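Local coordinates for protein alpha-L-rhamnosidase (Aspergillus terreus, PDB 6GSZ) that probably hydrolyses terminal non-reducing alpha-L-rhamnose residues in alpha-L-rhamnosides, as a calcium-binding glycosidase, at residues T152-Y157 and Y180-N185; P173-Y178 and E206-G211. All blocks are in the same frame, centred on the assembly; numbering follows the deposited sequence.

Contact 1: T152-Y157 and Y180-N185. With NAG (2-acetamido-2-deoxy-beta-D-glucopyranose), chain B.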
ATOM      1  N   THR A 152     -20.509  -7.393  -3.715  1.00  8.95           N
ATOM      2  CA  THR A 152     -19.515  -7.728  -2.738  1.00  9.34           C
ATOM      3  C   THR A 152     -19.761  -9.141  -2.231  1.00  8.72           C
ATOM      4  O   THR A 152     -20.707  -9.808  -2.625  1.00 10.65           O
ATOM      5  CB  THR A 152     -19.468  -6.733  -1.572  1.00 10.59           C
ATOM      6  OG1 THR A 152     -18.251  -6.926  -0.850  1.00 11.12           O
ATOM      7  CG2 THR A 152     -20.641  -6.827  -0.626  1.00 12.12           C
ATOM      8  N   ALA A 153     -18.872  -9.607  -1.356  1.00  9.76           N
ATOM      9  CA  ALA A 153     -19.026 -10.932  -0.776  1.00  9.25           C
ATOM     10  C   ALA A 153     -18.684 -10.901   0.700  1.00 10.26           C
ATOM     11  O   ALA A 153     -17.883 -10.049   1.164  1.00 12.22           O
ATOM     12  CB  ALA A 153     -18.085 -11.899  -1.457  1.00 11.93           C
ATOM     13  N   LEU A 154     -19.267 -11.852   1.416  1.00 11.15           N
ATOM     14  CA  LEU A 154     -18.790 -12.230   2.729  1.00 10.65           C
ATOM     15  C   LEU A 154     -17.742 -13.314   2.469  1.00  9.89           C
ATOM     16  O   LEU A 154     -18.052 -14.526   2.448  1.00 11.23           O
ATOM     17  CB  LEU A 154     -19.955 -12.696   3.590  1.00 11.51           C
ATOM     18  CG  LEU A 154     -20.816 -11.609   4.218  1.00 14.64           C
ATOM     19  CD1 LEU A 154     -21.417 -10.671   3.198  1.00 17.53           C
ATOM     20  CD2 LEU A 154     -21.873 -12.276   5.099  1.00 14.48           C
ATOM     21  N   GLY A 155     -16.550 -12.878   2.130  1.00 10.05           N
ATOM     22  CA  GLY A 155     -15.527 -13.665   1.490  1.00 10.08           C
ATOM     23  C   GLY A 155     -14.901 -12.873   0.390  1.00  9.49           C
ATOM     24  O   GLY A 155     -14.610 -11.668   0.574  1.00 11.19           O
ATOM     25  N   LEU A 156     -14.628 -13.525  -0.735  1.00 10.42           N
ATOM     26  CA  LEU A 156     -14.084 -12.907  -1.953  1.00  9.76           C
ATOM     27  C   LEU A 156     -14.892 -13.415  -3.132  1.00  9.60           C
ATOM     28  O   LEU A 156     -15.408 -14.562  -3.056  1.00 10.81           O
ATOM     29  CB  LEU A 156     -12.618 -13.289  -2.113  1.00 10.94           C
ATOM     30  CG  LEU A 156     -11.680 -12.822  -0.988  1.00 10.89           C
ATOM     31  CD1 LEU A 156     -10.271 -13.439  -1.147  1.00 13.60           C
ATOM     32  CD2 LEU A 156     -11.605 -11.291  -0.871  1.00 10.84           C
ATOM     33  N   TYR A 157     -15.010 -12.667  -4.211  1.00 10.20           N
ATOM     34  CA  TYR A 157     -15.852 -13.072  -5.319  1.00 10.23           C
ATOM     35  C   TYR A 157     -15.132 -12.939  -6.657  1.00 10.12           C
ATOM     36  O   TYR A 157     -14.264 -12.076  -6.864  1.00 11.29           O
ATOM     37  CB  TYR A 157     -17.195 -12.319  -5.361  1.00 10.07           C
ATOM     38  CG  TYR A 157     -16.991 -10.885  -5.735  1.00 10.63           C
ATOM     39  CD1 TYR A 157     -16.716  -9.922  -4.780  1.00  9.85           C
ATOM     40  CD2 TYR A 157     -17.004 -10.496  -7.085  1.00 10.30           C
ATOM     41  CE1 TYR A 157     -16.454  -8.609  -5.151  1.00  9.97           C
ATOM     42  CE2 TYR A 157     -16.709  -9.195  -7.461  1.00 11.13           C
ATOM     43  CZ  TYR A 157     -16.433  -8.262  -6.489  1.00 10.16           C
ATOM     44  OH  TYR A 157     -16.086  -7.001  -6.909  1.00 10.81           O
ATOM     45  N   TYR A 180     -17.319  -2.897  10.669  1.00 11.74           N
ATOM     46  CA  TYR A 180     -17.515  -1.449  10.612  1.00 12.04           C
ATOM     47  C   TYR A 180     -17.717  -0.953   9.178  1.00 11.50           C
ATOM     48  O   TYR A 180     -18.563  -0.089   8.944  1.00 15.77           O
ATOM     49  CB  TYR A 180     -16.323  -0.731  11.235  1.00 12.28           C
ATOM     50  CG  TYR A 180     -16.072  -1.103  12.663  1.00 12.54           C
ATOM     51  CD1 TYR A 180     -17.005  -0.783  13.632  1.00 15.41           C
ATOM     52  CD2 TYR A 180     -14.918  -1.766  13.051  1.00 14.00           C
ATOM     53  CE1 TYR A 180     -16.793  -1.106  14.953  1.00 16.04           C
ATOM     54  CE2 TYR A 180     -14.728  -2.143  14.372  1.00 13.66           C
ATOM     55  CZ  TYR A 180     -15.646  -1.771  15.326  1.00 15.27           C
ATOM     56  OH  TYR A 180     -15.514  -2.114  16.636  1.00 19.40           O
ATOM     57  N   ARG A 181     -16.943  -1.488   8.247  1.00 11.12           N
ATOM     58  CA  ARG A 181     -16.882  -0.952   6.875  1.00 10.99           C
ATOM     59  C   ARG A 181     -16.620  -2.136   5.957  1.00 10.72           C
ATOM     60  O   ARG A 181     -15.696  -2.906   6.216  1.00 11.96           O
ATOM     61  CB  ARG A 181     -15.784   0.107   6.766  1.00 11.40           C
ATOM     62  CG  ARG A 181     -15.715   0.818   5.419  1.00 12.35           C
ATOM     63  CD  ARG A 181     -14.627   1.865   5.391  1.00 11.44           C
ATOM     64  NE  ARG A 181     -13.308   1.239   5.413  1.00 11.26           N
ATOM     65  CZ  ARG A 181     -12.596   0.812   4.348  1.00 10.33           C
ATOM     66  NH1 ARG A 181     -12.932   1.186   3.098  1.00 11.53           N
ATOM     67  NH2 ARG A 181     -11.536   0.018   4.582  1.00 10.77           N
ATOM     68  N   HIS A 182     -17.454  -2.243   4.926  1.00 10.00           N
ATOM     69  CA  HIS A 182     -17.346  -3.394   4.026  1.00  9.96           C
ATOM     70  C   HIS A 182     -17.465  -2.869   2.598  1.00  8.60           C
ATOM     71  O   HIS A 182     -18.498  -2.306   2.222  1.00 10.94           O
ATOM     72  CB  HIS A 182     -18.419  -4.413   4.369  1.00 10.75           C
ATOM     73  CG  HIS A 182     -18.328  -5.757   3.726  1.00 10.11           C
ATOM     74  ND1 HIS A 182     -18.631  -6.909   4.426  1.00 11.11           N
ATOM     75  CD2 HIS A 182     -17.966  -6.119   2.479  1.00 10.78           C
ATOM     76  CE1 HIS A 182     -18.444  -7.933   3.612  1.00 12.65           C
ATOM     77  NE2 HIS A 182     -18.090  -7.493   2.404  1.00 11.27           N
ATOM     78  N   GLU A 183     -16.362  -2.974   1.839  1.00  9.37           N
ATOM     79  CA  GLU A 183     -16.362  -2.349   0.505  1.00 10.27           C
ATOM     80  C   GLU A 183     -17.179  -3.184  -0.469  1.00  9.98           C
ATOM     81  O   GLU A 183     -17.248  -4.440  -0.346  1.00 10.82           O
ATOM     82  CB  GLU A 183     -14.963  -2.146  -0.089  1.00 10.06           C
ATOM     83  CG  GLU A 183     -14.233  -0.977   0.562  1.00 10.76           C
ATOM     84  CD  GLU A 183     -12.809  -0.778   0.108  1.00 10.88           C
ATOM     85  OE1 GLU A 183     -12.425  -1.300  -0.961  1.00 12.04           O
ATOM     86  OE2 GLU A 183     -12.069  -0.018   0.801  1.00 11.59           O
ATOM     87  N   TYR A 184     -17.853  -2.508  -1.398  1.00 10.48           N
ATOM     88  CA  TYR A 184     -18.498  -3.156  -2.526  1.00 10.22           C
ATOM     89  C   TYR A 184     -17.993  -2.495  -3.802  1.00  8.39           C
ATOM     90  O   TYR A 184     -17.527  -1.326  -3.782  1.00  9.74           O
ATOM     91  CB  TYR A 184     -20.038  -3.098  -2.496  1.00 10.40           C
ATOM     92  CG  TYR A 184     -20.552  -1.714  -2.782  1.00 11.34           C
ATOM     93  CD1 TYR A 184     -20.651  -0.759  -1.790  1.00 11.58           C
ATOM     94  CD2 TYR A 184     -20.971  -1.391  -4.049  1.00 11.66           C
ATOM     95  CE1 TYR A 184     -21.038   0.539  -2.105  1.00 11.55           C
ATOM     96  CE2 TYR A 184     -21.371  -0.105  -4.370  1.00 12.10           C
ATOM     97  CZ  TYR A 184     -21.423   0.855  -3.389  1.00 13.43           C
ATOM     98  OH  TYR A 184     -21.835   2.113  -3.749  1.00 14.30           O
ATOM     99  N   ASN A 185     -18.024  -3.206  -4.908  1.00  9.79           N
ATOM    100  CA  ASN A 185     -17.487  -2.780  -6.181  1.00  9.15           C
ATOM    101  C   ASN A 185     -18.575  -2.488  -7.200  1.00  9.96           C
ATOM    102  O   ASN A 185     -19.646  -3.088  -7.151  1.00 10.29           O
ATOM    103  CB  ASN A 185     -16.439  -3.736  -6.722  1.00 10.18           C
ATOM    104  CG  ASN A 185     -15.378  -4.025  -5.684  1.00 10.77           C
ATOM    105  OD1 ASN A 185     -15.149  -5.188  -5.293  1.00 12.45           O
ATOM    106  ND2 ASN A 185     -14.753  -2.972  -5.176  1.00 11.98           N
TER
HETATM  107  C1  NAG B   1     -15.652  -4.390  20.556  1.00 19.14           C
HETATM  108  C2  NAG B   1     -16.206  -5.402  19.540  1.00 17.64           C
HETATM  109  C3  NAG B   1     -16.793  -6.600  20.246  1.00 22.59           C
HETATM  110  C4  NAG B   1     -15.799  -7.238  21.186  1.00 23.33           C
HETATM  111  C5  NAG B   1     -15.280  -6.162  22.140  1.00 21.96           C
HETATM  112  C6  NAG B   1     -14.159  -6.720  23.004  1.00 26.90           C
HETATM  113  C7  NAG B   1     -17.121  -4.836  17.327  1.00 18.93           C
HETATM  114  C8  NAG B   1     -18.248  -4.131  16.612  1.00 20.47           C
HETATM  115  N2  NAG B   1     -17.197  -4.815  18.683  1.00 18.36           N
HETATM  116  O3  NAG B   1     -17.201  -7.546  19.268  1.00 23.93           O
HETATM  117  O4  NAG B   1     -16.508  -8.246  21.898  1.00 27.76           O
HETATM  118  O5  NAG B   1     -14.709  -5.101  21.352  1.00 21.30           O
HETATM  119  O6  NAG B   1     -13.150  -7.379  22.170  1.00 31.21           O
HETATM  120  O7  NAG B   1     -16.179  -5.373  16.725  1.00 20.79           O
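His182 points edge-on at the backbone of 152-157, with Ala153 O lying almost exactly in its ring plane. Its CG is anti to the backbone N (chi1 -170°), which sets CG on the side of the neighbouring strand. His182 NE2 donates to Ala153 O over 2.8 Å, reaching the carbonyl from above its plane, and the bond is bent, with an N-H...O angle of 136°. Leu154 CD1 packs beside the same ring, 4.1 Å from His182 CE1, the two side chains crossing at about a right angle.

Thr152 returns the gesture. Its OG1, likewise anti to the backbone N, donates in the carbonyl plane to Glu183 O at 2.7 Å, while Thr152 CB rests against Tyr184 CB at 3.8 Å. Farther along, the phenol of Tyr157 meets Asn185 at the ring edge: OH donates to OD1 over 2.6 Å, and ring and amide planes stand 43° apart. Tyr187 OH is a second partner of that hydroxyl. At the other end, Tyr180 OH lies 3.2 Å from C7 of the NAG acetamido group, while Gln179 NE2 hydrogen-bonds this sugar.

Strands 144-154 and 182-188 are antiparallel neighbours in a mixed sheet; His182 and Thr152 span their join, while Tyr157 reaches Asn185 from strand 156-161 of another sheet. Two of these donors bind backbone carbonyls, Ala153 O and Glu183 O, and with NE2 donating, a neutral His182 would probably carry its proton there.

Contact 2: P173-Y178 and E206-G211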
ATOM      1  N   PRO A 173     -13.630  -8.253  -2.385  1.00  9.49           N
ATOM      2  CA  PRO A 173     -13.384  -6.806  -2.292  1.00 10.03           C
ATOM      3  C   PRO A 173     -12.188  -6.373  -1.461  1.00 10.18           C
ATOM      4  O   PRO A 173     -12.011  -5.165  -1.261  1.00 11.56           O
ATOM      5  CB  PRO A 173     -14.697  -6.343  -1.611  1.00 11.96           C
ATOM      6  CG  PRO A 173     -14.982  -7.455  -0.620  1.00 11.80           C
ATOM      7  CD  PRO A 173     -14.657  -8.675  -1.436  1.00 10.42           C
ATOM      8  N   GLY A 174     -11.337  -7.304  -1.041  1.00  9.91           N
ATOM      9  CA  GLY A 174     -10.178  -6.952  -0.238  1.00  9.45           C
ATOM     10  C   GLY A 174     -10.501  -7.088   1.247  1.00 10.31           C
ATOM     11  O   GLY A 174     -11.574  -7.636   1.608  1.00 11.15           O
ATOM     12  N   TRP A 175      -9.587  -6.651   2.100  1.00  9.86           N
ATOM     13  CA  TRP A 175      -9.683  -6.819   3.529  1.00  9.32           C
ATOM     14  C   TRP A 175      -9.972  -5.489   4.235  1.00 10.22           C
ATOM     15  O   TRP A 175      -9.061  -4.651   4.372  1.00 11.04           O
ATOM     16  CB  TRP A 175      -8.436  -7.483   4.114  1.00  9.29           C
ATOM     17  CG  TRP A 175      -8.613  -7.922   5.531  1.00  9.41           C
ATOM     18  CD1 TRP A 175      -9.762  -7.919   6.270  1.00 10.33           C
ATOM     19  CD2 TRP A 175      -7.590  -8.446   6.392  1.00  9.09           C
ATOM     20  NE1 TRP A 175      -9.535  -8.441   7.519  1.00 10.44           N
ATOM     21  CE2 TRP A 175      -8.210  -8.765   7.624  1.00  9.77           C
ATOM     22  CE3 TRP A 175      -6.225  -8.692   6.231  1.00 10.20           C
ATOM     23  CZ2 TRP A 175      -7.510  -9.340   8.674  1.00  9.99           C
ATOM     24  CZ3 TRP A 175      -5.521  -9.232   7.280  1.00 10.67           C
ATOM     25  CH2 TRP A 175      -6.168  -9.580   8.476  1.00 11.63           C
ATOM     26  N   GLN A 176     -11.228  -5.271   4.633  1.00  9.90           N
ATOM     27  CA  GLN A 176     -11.642  -4.143   5.477  1.00  9.87           C
ATOM     28  C   GLN A 176     -11.878  -4.683   6.897  1.00  9.38           C
ATOM     29  O   GLN A 176     -12.068  -5.895   7.084  1.00  9.82           O
ATOM     30  CB  GLN A 176     -12.893  -3.446   4.922  1.00 11.00           C
ATOM     31  CG  GLN A 176     -12.668  -2.856   3.524  1.00 11.51           C
ATOM     32  CD  GLN A 176     -12.924  -3.836   2.393  1.00 11.64           C
ATOM     33  OE1 GLN A 176     -13.992  -4.491   2.355  1.00 11.07           O
ATOM     34  NE2 GLN A 176     -12.017  -3.961   1.422  1.00 10.99           N
ATOM     35  N   SER A 177     -12.045  -3.773   7.847  1.00 10.22           N
ATOM     36  CA  SER A 177     -12.561  -4.070   9.167  1.00 10.49           C
ATOM     37  C   SER A 177     -14.071  -4.225   8.953  1.00 10.32           C
ATOM     38  O   SER A 177     -14.856  -3.336   9.245  1.00 11.26           O
ATOM     39  CB  SER A 177     -12.222  -2.985  10.165  1.00 10.88           C
ATOM     40  OG  SER A 177     -10.813  -2.925  10.378  1.00 11.56           O
ATOM     41  N   TYR A 178     -14.457  -5.442   8.507  1.00 10.48           N
ATOM     42  CA  TYR A 178     -15.772  -5.647   7.874  1.00 10.62           C
ATOM     43  C   TYR A 178     -16.938  -5.353   8.818  1.00 11.26           C
ATOM     44  O   TYR A 178     -18.016  -4.990   8.322  1.00 14.73           O
ATOM     45  CB  TYR A 178     -15.941  -7.090   7.412  1.00 10.66           C
ATOM     46  CG  TYR A 178     -14.932  -7.565   6.411  1.00  9.36           C
ATOM     47  CD1 TYR A 178     -14.874  -7.048   5.125  1.00 10.05           C
ATOM     48  CD2 TYR A 178     -14.043  -8.581   6.725  1.00  9.46           C
ATOM     49  CE1 TYR A 178     -14.014  -7.571   4.173  1.00  9.55           C
ATOM     50  CE2 TYR A 178     -13.165  -9.109   5.800  1.00  9.08           C
ATOM     51  CZ  TYR A 178     -13.127  -8.599   4.513  1.00  9.51           C
ATOM     52  OH  TYR A 178     -12.261  -9.159   3.598  1.00 10.63           O
ATOM     53  N   GLU A 206     -13.481 -18.000   0.758  1.00 10.02           N
ATOM     54  CA  GLU A 206     -13.553 -17.554   2.161  1.00 10.71           C
ATOM     55  C   GLU A 206     -12.755 -16.252   2.391  1.00 10.42           C
ATOM     56  O   GLU A 206     -13.122 -15.483   3.266  1.00 11.28           O
ATOM     57  CB  GLU A 206     -13.092 -18.683   3.084  1.00 10.84           C
ATOM     58  CG  GLU A 206     -11.644 -19.055   2.941  1.00 10.77           C
ATOM     59  CD  GLU A 206     -11.160 -20.196   3.793  1.00 13.67           C
ATOM     60  OE1 GLU A 206     -12.020 -20.988   4.267  1.00 14.43           O
ATOM     61  OE2 GLU A 206      -9.897 -20.335   3.932  1.00 15.65           O
ATOM     62  N   GLY A 207     -11.622 -16.090   1.715  1.00  9.59           N
ATOM     63  CA  GLY A 207     -10.775 -14.936   1.960  1.00  9.41           C
ATOM     64  C   GLY A 207     -10.445 -14.753   3.428  1.00 10.54           C
ATOM     65  O   GLY A 207     -10.101 -15.682   4.165  1.00 11.74           O
ATOM     66  N   TRP A 208     -10.369 -13.475   3.798  1.00 10.13           N
ATOM     67  CA  TRP A 208     -10.156 -13.033   5.155  1.00 10.30           C
ATOM     68  C   TRP A 208     -11.423 -13.112   6.008  1.00 10.01           C
ATOM     69  O   TRP A 208     -11.347 -13.161   7.238  1.00 11.09           O
ATOM     70  CB  TRP A 208      -9.638 -11.576   5.133  1.00  9.99           C
ATOM     71  CG  TRP A 208      -8.332 -11.366   4.430  1.00 11.02           C
ATOM     72  CD1 TRP A 208      -7.084 -11.509   4.965  1.00 11.83           C
ATOM     73  CD2 TRP A 208      -8.132 -10.968   3.060  1.00 10.01           C
ATOM     74  NE1 TRP A 208      -6.124 -11.192   4.036  1.00 12.06           N
ATOM     75  CE2 TRP A 208      -6.740 -10.824   2.872  1.00 10.05           C
ATOM     76  CE3 TRP A 208      -8.989 -10.626   2.008  1.00 11.34           C
ATOM     77  CZ2 TRP A 208      -6.196 -10.420   1.661  1.00 10.92           C
ATOM     78  CZ3 TRP A 208      -8.446 -10.191   0.815  1.00 12.39           C
ATOM     79  CH2 TRP A 208      -7.062 -10.072   0.653  1.00 11.95           C
ATOM     80  N   TYR A 209     -12.601 -13.008   5.352  1.00 10.02           N
ATOM     81  CA  TYR A 209     -13.883 -12.925   6.083  1.00 10.29           C
ATOM     82  C   TYR A 209     -14.092 -14.162   6.986  1.00 10.14           C
ATOM     83  O   TYR A 209     -14.485 -14.055   8.150  1.00 11.15           O
ATOM     84  CB  TYR A 209     -15.038 -12.741   5.079  1.00 10.07           C
ATOM     85  CG  TYR A 209     -16.305 -12.209   5.704  1.00 10.83           C
ATOM     86  CD1 TYR A 209     -17.241 -13.063   6.283  1.00 12.89           C
ATOM     87  CD2 TYR A 209     -16.535 -10.850   5.762  1.00 13.00           C
ATOM     88  CE1 TYR A 209     -18.373 -12.562   6.905  1.00 14.15           C
ATOM     89  CE2 TYR A 209     -17.675 -10.349   6.345  1.00 13.62           C
ATOM     90  CZ  TYR A 209     -18.593 -11.196   6.913  1.00 14.59           C
ATOM     91  OH  TYR A 209     -19.694 -10.685   7.539  1.00 20.24           O
ATOM     92  N   SER A 210     -13.824 -15.336   6.425  1.00 10.02           N
ATOM     93  CA  SER A 210     -13.989 -16.602   7.153  1.00  9.63           C
ATOM     94  C   SER A 210     -12.761 -17.520   7.108  1.00 10.77           C
ATOM     95  O   SER A 210     -12.827 -18.582   7.738  1.00 11.26           O
ATOM     96  CB  SER A 210     -15.245 -17.345   6.769  1.00 11.64           C
ATOM     97  OG  SER A 210     -15.227 -17.679   5.398  1.00 11.93           O
ATOM     98  N   GLY A 211     -11.704 -17.208   6.357  1.00 10.54           N
ATOM     99  CA  GLY A 211     -10.551 -18.040   6.312  1.00 11.59           C
ATOM    100  C   GLY A 211      -9.722 -18.048   7.584  1.00 10.43           C
ATOM    101  O   GLY A 211      -9.912 -17.257   8.499  1.00 11.19           O
TER
HETATM  102  O   HOH W   1     -12.566 -11.724   2.575  1.00 11.31           O
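Trp175 and Trp208 lie face against face in an offset stack, the six-membered ring of Trp175 over the five-membered ring of Trp208, with centroids 4.2 Å apart and planes tilted by 14°. The fit is tight: Trp175 CE3 comes within 3.2 Å of Trp208 CD1. Each indole also receives the other's methylene in a CH-pi contact. Trp208 CB sits almost straight above the five-membered ring of Trp175, 3.7 Å from its centroid, and Trp175 CB reaches the five-membered ring of Trp208 in return. Trp175 CG is anti to the backbone N (chi1 -168°), which puts CG on the side of 206-211. The six-membered ring of Trp208 reaches the Gly174 backbone, Trp208 CZ3 lying 3.7 Å from Gly174 C.

The second aromatic pair is looser. Tyr209 CD2 lies over one face of Tyr178, toward the rim, with the two ring planes 52° apart; Gln176 O sits above the centre of the opposite face, so the phenol is sandwiched.

Polar links are few but buried. Tyr178 OH donates to Gly174 O at 2.6 Å, and a water donates a hydrogen bond to the same hydroxyl at 2.8 Å while accepting from Tyr209 N, bridging the segments where no direct hydrogen bond does.

The short, weakly bonded helical turn at about 207-210, directly after strand 196-205, thus packs on the loop leading into strand 182-188. Trp208 also touches Leu156 of strand 156-161, Tyr209 touches Leu154 of strand 144-154, and Ser177 hydrogen-bonds Asp497 and Glu501 of helix 488-503.

How the contacts relate
The two contacts sit side by side, centres about 7 Å apart, and their segments alternate along the chain, so 173-178 runs between the halves of contact 1. They meet directly: Gln176 OE1 probably accepts from Glu183 N at 2.9 Å, Pro173 CG packs on Thr152 OG1 at 3.3 Å, and the rings of Tyr178 and His182 meet at about 45°. Together they form one buried patch of the rhamnosidase N-terminal domain, facing helix 488-503. Neither supplies a residue to the glucose-binding pocket. The nearby sugar is instead the NAG of a glycan attached to the protein, touched by Tyr180 of contact 1 and about 9 Å from the Tyr178 side chain.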